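Local coordinates for protein esterase (Alcaligenes sp., PDB 1QLW) that is a bacterial esterase of the alpha/beta-hydrolase fold that probably hydrolyses carboxylic esters, at residues 66-71 with 206-211; 158-163 with 295-300; 228-233 with 250-255. All coordinates share one frame; numbering follows the deposited sequence.

Interaction 1 of 3, residues 66-71 with 206-211; sequences TLIHGC and SQSGIY. With SO4 (sulfate ion), chain D.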
loop_
_atom_site.group_PDB
_atom_site.type_symbol
_atom_site.label_atom_id
_atom_site.label_comp_id
_atom_site.label_asym_id
_atom_site.label_seq_id
_atom_site.Cartn_x
_atom_site.Cartn_y
_atom_site.Cartn_z
ATOM N N THR A 66 -10.113 -12.780 -4.672
ATOM C CA THR A 66 -8.926 -12.283 -3.980
ATOM C C THR A 66 -7.808 -12.169 -5.010
ATOM O O THR A 66 -7.450 -13.171 -5.645
ATOM C CB THR A 66 -8.554 -13.225 -2.830
ATOM O OG1 THR A 66 -9.606 -13.254 -1.858
ATOM C CG2 THR A 66 -7.281 -12.778 -2.141
ATOM N N LEU A 67 -7.264 -10.977 -5.183
ATOM C CA LEU A 67 -6.235 -10.665 -6.170
ATOM C C LEU A 67 -4.872 -10.576 -5.508
ATOM O O LEU A 67 -4.704 -9.812 -4.556
ATOM C CB LEU A 67 -6.548 -9.360 -6.909
ATOM C CG LEU A 67 -7.850 -9.318 -7.706
ATOM C CD1 LEU A 67 -8.105 -7.897 -8.223
ATOM C CD2 LEU A 67 -7.796 -10.282 -8.875
ATOM N N ILE A 68 -3.923 -11.363 -6.012
ATOM C CA ILE A 68 -2.643 -11.612 -5.368
ATOM C C ILE A 68 -1.501 -11.294 -6.325
ATOM O O ILE A 68 -1.243 -12.058 -7.274
ATOM C CB ILE A 68 -2.577 -13.087 -4.916
ATOM C CG1 ILE A 68 -3.812 -13.529 -4.109
ATOM C CG2 ILE A 68 -1.290 -13.359 -4.149
ATOM C CD1 ILE A 68 -4.059 -15.019 -4.194
ATOM N N HIS A 69 -0.832 -10.168 -6.130
ATOM C CA HIS A 69 0.248 -9.727 -6.995
ATOM C C HIS A 69 1.476 -10.635 -6.896
ATOM O O HIS A 69 1.622 -11.425 -5.968
ATOM C CB HIS A 69 0.638 -8.272 -6.663
ATOM C CG HIS A 69 1.264 -8.163 -5.298
ATOM N ND1 HIS A 69 2.592 -8.508 -5.102
ATOM C CD2 HIS A 69 0.788 -7.789 -4.095
ATOM C CE1 HIS A 69 2.855 -8.354 -3.798
ATOM N NE2 HIS A 69 1.783 -7.919 -3.156
ATOM N N GLY A 70 2.369 -10.445 -7.870
ATOM C CA GLY A 70 3.604 -11.196 -7.945
ATOM C C GLY A 70 4.830 -10.402 -7.530
ATOM O O GLY A 70 4.754 -9.570 -6.617
ATOM N N CYS A 71 5.984 -10.723 -8.117
ATOM C CA CYS A 71 7.226 -10.124 -7.662
ATOM C C CYS A 71 7.268 -8.644 -7.946
ATOM O O CYS A 71 6.633 -8.128 -8.862
ATOM C CB CYS A 71 8.491 -10.701 -8.293
ATOM S SG CYS A 71 9.065 -9.862 -9.787
ATOM N N SER A 206 2.435 -14.890 -11.478
ATOM C CA SER A 206 3.896 -14.960 -11.490
ATOM C C SER A 206 4.523 -15.488 -10.220
ATOM O O SER A 206 4.254 -16.657 -9.934
ATOM C CB SER A 206 4.414 -13.578 -11.905
ATOM O OG SER A 206 5.693 -13.721 -12.508
ATOM N N GLN A 207 5.310 -14.739 -9.450
ATOM C CA GLN A 207 5.852 -15.240 -8.179
ATOM C C GLN A 207 4.784 -15.826 -7.269
ATOM O O GLN A 207 5.046 -16.794 -6.549
ATOM C CB GLN A 207 6.492 -14.037 -7.471
ATOM C CG GLN A 207 6.962 -14.276 -6.040
ATOM C CD GLN A 207 7.328 -12.919 -5.480
ATOM O OE1 GLN A 207 6.442 -12.170 -5.039
ATOM N NE2 GLN A 207 8.586 -12.538 -5.547
ATOM N N SER A 208 3.599 -15.223 -7.223
ATOM C CA SER A 208 2.536 -15.742 -6.364
ATOM C C SER A 208 1.691 -16.780 -7.081
ATOM O O SER A 208 0.744 -17.301 -6.474
ATOM C CB SER A 208 1.626 -14.647 -5.823
ATOM O OG SER A 208 0.910 -14.070 -6.906
ATOM N N GLY A 209 2.030 -17.121 -8.318
ATOM C CA GLY A 209 1.276 -18.113 -9.065
ATOM C C GLY A 209 1.034 -19.384 -8.283
ATOM O O GLY A 209 -0.079 -19.917 -8.282
ATOM N N ILE A 210 2.080 -19.893 -7.639
ATOM C CA ILE A 210 1.990 -21.139 -6.884
ATOM C C ILE A 210 1.250 -20.995 -5.563
ATOM O O ILE A 210 0.768 -21.980 -5.004
ATOM C CB ILE A 210 3.420 -21.677 -6.643
ATOM C CG1 ILE A 210 3.412 -23.144 -6.210
ATOM C CG2 ILE A 210 4.198 -20.838 -5.646
ATOM C CD1 ILE A 210 2.821 -24.108 -7.216
ATOM N N TYR A 211 1.164 -19.768 -5.019
ATOM C CA TYR A 211 0.590 -19.592 -3.689
ATOM C C TYR A 211 -0.757 -20.233 -3.469
ATOM O O TYR A 211 -0.917 -20.941 -2.471
ATOM C CB TYR A 211 0.532 -18.129 -3.243
ATOM C CG TYR A 211 1.816 -17.375 -3.036
ATOM C CD1 TYR A 211 3.093 -17.899 -3.199
ATOM C CD2 TYR A 211 1.735 -16.048 -2.602
ATOM C CE1 TYR A 211 4.219 -17.114 -3.002
ATOM C CE2 TYR A 211 2.845 -15.264 -2.384
ATOM C CZ TYR A 211 4.100 -15.803 -2.588
ATOM O OH TYR A 211 5.251 -15.069 -2.409
HETATM S S SO4 D . 8.695 -15.547 -10.693
HETATM O O1 SO4 D . 10.028 -15.731 -11.389
HETATM O O2 SO4 D . 7.643 -15.532 -11.783
HETATM O O3 SO4 D . 8.736 -14.240 -9.970
HETATM O O4 SO4 D . 8.410 -16.706 -9.809
HETATM O O HOH W 1 6.685 -12.331 -10.273
#
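Strand 65-68 runs out beside the sharp turn that follows strand 200-205, and the two ends are joined largely through polar atoms. Ser-208 holds its hydroxyl between the backbone N and the carbonyl carbon, so that OG lies 3.0 Å from Ile-68 O and 2.9 Å from His-69 O. It has one proton for these two acceptors, and His-205 O competes for it as well. Ile-68 CG2 packs against Ser-208 CB at 3.6 Å. His-69 faces the other way and folds back on its own chain: ND1 donates to Gly-70 O over 2.8 Å, in the ring plane and on a carbonyl lone pair, while NE2 pairs with the backbone N of Gln-104. Arg-107 is a second donor to Gly-70 O. The extended side chain of Gln-207 lays its amide along Cys-71, NE2 coming within 3.3 Å of Cys-71 CB; its OE1 is bonded by Gln-104 and Arg-107, its NE2 by Asp-175. Cys-71 is tied to Cys-72 in a disulfide between adjacent residues. The strained backbone of Ser-206 (phi 57°, psi -116°) fits the nucleophile elbow of alpha/beta hydrolases, and its OG donates at 2.8 Å to O2 of a sulfate, probably from the crystallisation liquor and also held by Arg-265. Water 1 accepts from Cys-71 N (2.8 Å) and Gln-207 N (2.9 Å) and donates to sulfate O3. Two backbone N-H groups converging on one oxygen beside the elbow serine are consistent with an oxyanion hole, where they would probably stabilise the negative charge that builds during ester hydrolysis.

Interaction 2 of 3, residues 158-163 with 295-300; sequences TQFPVQ and GNSHMM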
loop_
_atom_site.group_PDB
_atom_site.type_symbol
_atom_site.label_atom_id
_atom_site.label_comp_id
_atom_site.label_asym_id
_atom_site.label_seq_id
_atom_site.Cartn_x
_atom_site.Cartn_y
_atom_site.Cartn_z
ATOM N N THR A 158 2.956 -5.773 -29.319
ATOM C CA THR A 158 2.690 -5.932 -27.894
ATOM C C THR A 158 1.396 -5.219 -27.515
ATOM O O THR A 158 1.064 -4.142 -27.994
ATOM C CB THR A 158 3.832 -5.383 -27.035
ATOM O OG1 THR A 158 3.495 -5.670 -25.657
ATOM C CG2 THR A 158 4.037 -3.882 -27.144
ATOM N N GLN A 159 0.656 -5.857 -26.616
ATOM C CA GLN A 159 -0.512 -5.232 -26.002
ATOM C C GLN A 159 -0.130 -4.329 -24.829
ATOM O O GLN A 159 -0.991 -3.591 -24.349
ATOM C CB GLN A 159 -1.487 -6.298 -25.510
ATOM C CG GLN A 159 -2.139 -7.119 -26.601
ATOM C CD GLN A 159 -3.321 -6.478 -27.268
ATOM O OE1 GLN A 159 -3.738 -5.372 -26.907
ATOM N NE2 GLN A 159 -3.918 -7.246 -28.170
ATOM N N PHE A 160 1.104 -4.392 -24.346
ATOM C CA PHE A 160 1.402 -3.549 -23.187
ATOM C C PHE A 160 1.531 -2.110 -23.634
ATOM O O PHE A 160 2.139 -1.848 -24.677
ATOM C CB PHE A 160 2.729 -3.989 -22.512
ATOM C CG PHE A 160 2.874 -3.244 -21.213
ATOM C CD1 PHE A 160 2.216 -3.682 -20.065
ATOM C CD2 PHE A 160 3.620 -2.090 -21.133
ATOM C CE1 PHE A 160 2.296 -2.948 -18.887
ATOM C CE2 PHE A 160 3.690 -1.338 -19.967
ATOM C CZ PHE A 160 3.021 -1.781 -18.848
ATOM N N PRO A 161 1.002 -1.152 -22.864
ATOM C CA PRO A 161 1.124 0.269 -23.206
ATOM C C PRO A 161 2.543 0.759 -22.893
ATOM O O PRO A 161 2.792 1.454 -21.899
ATOM C CB PRO A 161 0.088 0.941 -22.325
ATOM C CG PRO A 161 0.047 0.066 -21.100
ATOM C CD PRO A 161 0.190 -1.341 -21.650
ATOM N N VAL A 162 3.490 0.426 -23.778
ATOM C CA VAL A 162 4.888 0.742 -23.563
ATOM C C VAL A 162 5.162 2.228 -23.532
ATOM O O VAL A 162 6.159 2.643 -22.929
ATOM C CB VAL A 162 5.832 0.026 -24.554
ATOM C CG1 VAL A 162 5.859 -1.481 -24.335
ATOM C CG2 VAL A 162 5.447 0.372 -25.975
ATOM N N GLN A 163 4.279 3.068 -24.072
ATOM C CA GLN A 163 4.410 4.510 -23.900
ATOM C C GLN A 163 4.337 4.930 -22.441
ATOM O O GLN A 163 4.799 6.026 -22.103
ATOM C CB GLN A 163 3.362 5.259 -24.715
ATOM C CG GLN A 163 1.955 5.277 -24.196
ATOM C CD GLN A 163 1.084 4.074 -24.394
ATOM O OE1 GLN A 163 1.519 3.012 -24.836
ATOM N NE2 GLN A 163 -0.200 4.214 -24.062
ATOM N N GLY A 295 -0.437 -10.894 -28.687
ATOM C CA GLY A 295 0.400 -9.816 -28.202
ATOM C C GLY A 295 0.411 -9.610 -26.698
ATOM O O GLY A 295 1.091 -8.684 -26.254
ATOM N N ASN A 296 -0.292 -10.385 -25.897
ATOM C CA ASN A 296 -0.310 -10.105 -24.467
ATOM C C ASN A 296 1.052 -10.341 -23.833
ATOM O O ASN A 296 1.742 -11.305 -24.114
ATOM C CB ASN A 296 -1.387 -10.902 -23.736
ATOM C CG ASN A 296 -2.754 -10.292 -23.946
ATOM O OD1 ASN A 296 -3.534 -10.766 -24.777
ATOM N ND2 ASN A 296 -3.018 -9.223 -23.187
ATOM N N SER A 297 1.361 -9.404 -22.928
ATOM C CA SER A 297 2.591 -9.465 -22.164
ATOM C C SER A 297 2.355 -10.247 -20.877
ATOM O O SER A 297 1.242 -10.687 -20.559
ATOM C CB SER A 297 3.061 -8.055 -21.816
ATOM O OG SER A 297 2.273 -7.463 -20.786
ATOM N N HIS A 298 3.412 -10.335 -20.063
ATOM C CA HIS A 298 3.235 -10.919 -18.732
ATOM C C HIS A 298 2.311 -10.082 -17.849
ATOM O O HIS A 298 1.670 -10.604 -16.944
ATOM C CB HIS A 298 4.611 -11.008 -18.074
ATOM C CG HIS A 298 4.619 -11.613 -16.720
ATOM N ND1 HIS A 298 4.177 -12.898 -16.467
ATOM C CD2 HIS A 298 5.031 -11.125 -15.527
ATOM C CE1 HIS A 298 4.308 -13.144 -15.171
ATOM N NE2 HIS A 298 4.870 -12.093 -14.582
ATOM N N MET A 299 2.267 -8.777 -18.104
ATOM C CA MET A 299 1.434 -7.848 -17.362
ATOM C C MET A 299 0.070 -7.712 -18.027
ATOM O O MET A 299 -0.449 -6.604 -18.227
ATOM C CB MET A 299 2.138 -6.498 -17.238
ATOM C CG MET A 299 3.461 -6.548 -16.510
ATOM S SD MET A 299 3.395 -7.123 -14.821
ATOM C CE MET A 299 2.330 -5.904 -14.065
ATOM N N MET A 300 -0.567 -8.852 -18.313
ATOM C CA MET A 300 -1.765 -8.834 -19.161
ATOM C C MET A 300 -2.946 -8.122 -18.508
ATOM O O MET A 300 -3.840 -7.647 -19.211
ATOM C CB MET A 300 -2.131 -10.238 -19.611
ATOM C CG MET A 300 -2.583 -11.129 -18.466
ATOM S SD MET A 300 -3.009 -12.798 -19.050
ATOM C CE MET A 300 -1.359 -13.389 -19.474
HETATM O O HOH W 2 4.213 -8.139 -25.258
#
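The side chain of Phe-160 reaches across from the loop before helix 165-171 to the loop that carries His-298. With CG anti to the backbone N (chi1 -171°), CB sits 3.9 Å from Ser-297 OG. Farther along, CD1 is 3.8 Å from the same Ser-297 OG, and CE1 is 3.9 Å from Met-299 CB, both approached obliquely. Phe-160 and Met-299 lie side by side and point the same way. Pro-161 CD packs on one ring face, Val-162 CG1 touches the ring edge in plane, and Phe-147 stacks on the ring from outside the two segments.

Residues 295-300 follow strand 283-287 and precede helix 306-319, the place in the alpha/beta-hydrolase fold where the catalytic histidine is found; residues 158-163 belong to the long excursion between strands 99-103 and 200-205. Ser-297 shapes the histidine loop as an ST turn, its OG accepting from Met-299 N at 3.0 Å while also pairing with Asp-303. An alanine here, without OG, would have neither the bond from Met-299 N nor the one to Asp-303, nor the oxygen's contact with the Phe-160 ring, and is likely to loosen the backbone next to His-298.

At the other end the backbones are joined directly. Gln-159 N donates to Gly-295 O over 2.9 Å, almost straight at 165° but from above the carbonyl plane. Gln-159 CG lies 3.6 Å from C of Gly-295, whose positive phi (88°) suits a residue without a side chain, and the bent glutamine chain carries NE2 on to His-294 O. Thr-158 OG1 accepts from Phe-160 N, a second ST turn, and meets water 2 at 2.6 Å; that water reaches Gly-295 O only weakly.

Interaction 3 of 3, residues 228-233 with 250-255; sequences SVEPGE and VVFGDH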
loop_
_atom_site.group_PDB
_atom_site.type_symbol
_atom_site.label_atom_id
_atom_site.label_comp_id
_atom_site.label_asym_id
_atom_site.label_seq_id
_atom_site.Cartn_x
_atom_site.Cartn_y
_atom_site.Cartn_z
ATOM N N SER A 228 -4.599 -18.669 -12.037
ATOM C CA SER A 228 -3.183 -18.302 -11.911
ATOM C C SER A 228 -2.734 -17.741 -13.253
ATOM O O SER A 228 -2.781 -18.454 -14.257
ATOM C CB SER A 228 -2.412 -19.532 -11.442
ATOM O OG SER A 228 -1.062 -19.337 -11.142
ATOM N N VAL A 229 -2.295 -16.489 -13.253
ATOM C CA VAL A 229 -1.825 -15.801 -14.449
ATOM C C VAL A 229 -0.314 -15.947 -14.569
ATOM O O VAL A 229 0.416 -15.452 -13.689
ATOM C CB VAL A 229 -2.232 -14.320 -14.405
ATOM C CG1 VAL A 229 -1.707 -13.628 -15.648
ATOM C CG2 VAL A 229 -3.741 -14.204 -14.288
ATOM N N GLU A 230 0.135 -16.662 -15.593
ATOM C CA GLU A 230 1.553 -16.861 -15.851
ATOM C C GLU A 230 2.353 -17.160 -14.594
ATOM O O GLU A 230 3.276 -16.421 -14.225
ATOM C CB GLU A 230 2.168 -15.713 -16.633
ATOM C CG GLU A 230 1.559 -15.614 -18.024
ATOM C CD GLU A 230 2.353 -14.826 -19.017
ATOM O OE1 GLU A 230 3.378 -14.196 -18.661
ATOM O OE2 GLU A 230 1.935 -14.832 -20.211
ATOM N N PRO A 231 2.018 -18.236 -13.914
ATOM C CA PRO A 231 2.743 -18.613 -12.713
ATOM C C PRO A 231 4.202 -18.919 -12.983
ATOM O O PRO A 231 4.566 -19.529 -13.998
ATOM C CB PRO A 231 1.998 -19.850 -12.197
ATOM C CG PRO A 231 1.368 -20.426 -13.430
ATOM C CD PRO A 231 0.985 -19.236 -14.254
ATOM N N GLY A 232 5.044 -18.559 -12.005
ATOM C CA GLY A 232 6.455 -18.922 -12.054
ATOM C C GLY A 232 6.618 -20.426 -11.914
ATOM O O GLY A 232 7.524 -21.007 -12.524
ATOM N N GLU A 233 5.748 -21.037 -11.121
ATOM C CA GLU A 233 5.707 -22.484 -10.978
ATOM C C GLU A 233 4.254 -22.930 -10.833
ATOM O O GLU A 233 3.476 -22.287 -10.144
ATOM C CB GLU A 233 6.474 -22.921 -9.734
ATOM C CG GLU A 233 7.970 -22.740 -9.732
ATOM C CD GLU A 233 8.733 -23.364 -10.877
ATOM O OE1 GLU A 233 8.317 -24.415 -11.408
ATOM O OE2 GLU A 233 9.784 -22.826 -11.297
ATOM N N VAL A 250 -5.349 -21.664 -15.581
ATOM C CA VAL A 250 -4.007 -21.090 -15.703
ATOM C C VAL A 250 -4.001 -20.335 -17.025
ATOM O O VAL A 250 -4.390 -20.894 -18.048
ATOM C CB VAL A 250 -2.912 -22.163 -15.631
ATOM C CG1 VAL A 250 -1.550 -21.567 -15.929
ATOM C CG2 VAL A 250 -2.948 -22.866 -14.275
ATOM N N VAL A 251 -3.557 -19.077 -17.028
ATOM C CA VAL A 251 -3.629 -18.230 -18.209
ATOM C C VAL A 251 -2.232 -17.809 -18.652
ATOM O O VAL A 251 -1.440 -17.319 -17.842
ATOM C CB VAL A 251 -4.461 -16.955 -17.933
ATOM C CG1 VAL A 251 -4.659 -16.173 -19.229
ATOM C CG2 VAL A 251 -5.802 -17.289 -17.304
ATOM N N PHE A 252 -1.943 -17.978 -19.942
ATOM C CA PHE A 252 -0.689 -17.543 -20.534
ATOM C C PHE A 252 -0.938 -16.637 -21.736
ATOM O O PHE A 252 -1.882 -16.839 -22.504
ATOM C CB PHE A 252 0.228 -18.697 -20.968
ATOM C CG PHE A 252 1.029 -19.270 -19.823
ATOM C CD1 PHE A 252 0.524 -20.211 -18.950
ATOM C CD2 PHE A 252 2.352 -18.873 -19.647
ATOM C CE1 PHE A 252 1.293 -20.716 -17.910
ATOM C CE2 PHE A 252 3.116 -19.359 -18.602
ATOM C CZ PHE A 252 2.595 -20.295 -17.729
ATOM N N GLY A 253 -0.062 -15.651 -21.883
ATOM C CA GLY A 253 -0.082 -14.716 -22.969
ATOM C C GLY A 253 0.717 -15.123 -24.187
ATOM O O GLY A 253 0.773 -16.297 -24.571
ATOM N N ASP A 254 1.329 -14.130 -24.822
ATOM C CA ASP A 254 2.036 -14.323 -26.080
ATOM C C ASP A 254 3.514 -14.069 -25.999
ATOM O O ASP A 254 4.057 -13.697 -24.946
ATOM C CB ASP A 254 1.355 -13.465 -27.151
ATOM C CG ASP A 254 1.450 -13.967 -28.572
ATOM O OD1 ASP A 254 2.106 -14.989 -28.858
ATOM O OD2 ASP A 254 0.824 -13.302 -29.432
ATOM N N HIS A 255 4.206 -14.329 -27.110
ATOM C CA HIS A 255 5.646 -14.218 -27.212
ATOM C C HIS A 255 6.330 -15.113 -26.181
ATOM O O HIS A 255 7.445 -14.843 -25.738
ATOM C CB HIS A 255 6.180 -12.793 -27.118
ATOM C CG HIS A 255 5.780 -11.933 -28.269
ATOM N ND1 HIS A 255 6.461 -11.963 -29.467
ATOM C CD2 HIS A 255 4.803 -11.009 -28.402
ATOM C CE1 HIS A 255 5.890 -11.097 -30.303
ATOM N NE2 HIS A 255 4.881 -10.512 -29.679
#
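Backbone hydrogen bonds align strands 223-229 and 248-252 in parallel, as neighbours in the central sheet of the alpha/beta-hydrolase fold, with Ser-228 level with Val-250 and Val-229 level with Val-251. Val-251 N donates to Ser-228 O over 2.9 Å in the carbonyl plane, and Glu-230 N returns a bond to Val-251 O over 2.8 Å, nearly along the C=O axis. Between them Val-250 CA brings its hydrogen to Ser-228 O, a CA-H...O contact of 3.2 Å.

The polar side-chain contact belongs to Glu-230. Its backbone, just past the strand end, takes left-handed helical angles (phi 43°, psi 60°), and the extended side chain runs alongside the neighbouring strand until OE2 accepts from Gly-253 N at 2.7 Å through its anti lone pair. The bond pins one oxygen of the carboxylate, while OE1 turns to Arg-146 in a salt bridge and to the ring of His-298. The loop position and the bond to His-298 are consistent with the acid of a catalytic triad. A buried carboxylate so supplied with donors would probably stay ionised.

Apolar contacts gather round Phe-252. Glu-230 CA stands over one face of its ring in a CH-pi contact, 4.2 Å from the ring centroid, and Glu-230 CG touches CD2 at 3.7 Å. The aliphatic part of the acid thus lies against the ring. Pro-231 CD fits obliquely between the two side chains of the other strand, 3.8 Å from Val-250 CG1 and 4.0 Å from Phe-252 CE1.

Helix 263-278 packs on the face bearing Val-250, meeting it through Ile-273, and takes in Phe-252 with Leu-266 and Cys-269. Met-300 lies against Val-229 and Val-251 on the other face; strands 200-205 and 283-287 flank the pair within the sheet.

The three contacts converge on what is probably the catalytic triad, each supplying one member: Ser-206 from interaction 1, His-298 from interaction 2 and Glu-230 from interaction 3. Ser-206 OG lies 2.8 Å from His-298 NE2, and His-298 ND1 is 2.7 Å from Glu-230 OE1, a probable hydrogen bond, although the centres of interactions 1 and 2 are about 18 Å apart. A sulfate, probably from the crystallisation liquor, is bound by Ser-206 OG in this presumed active site. Interactions 1 and 3 share the central sheet, where Ser-206 N is probably bonded to Val-229 O at 3.0 Å. Interaction 3 also meets the histidine loop where Asp-254 OD2 lies 2.8 Å from Gly-295 N, a probable hydrogen bond.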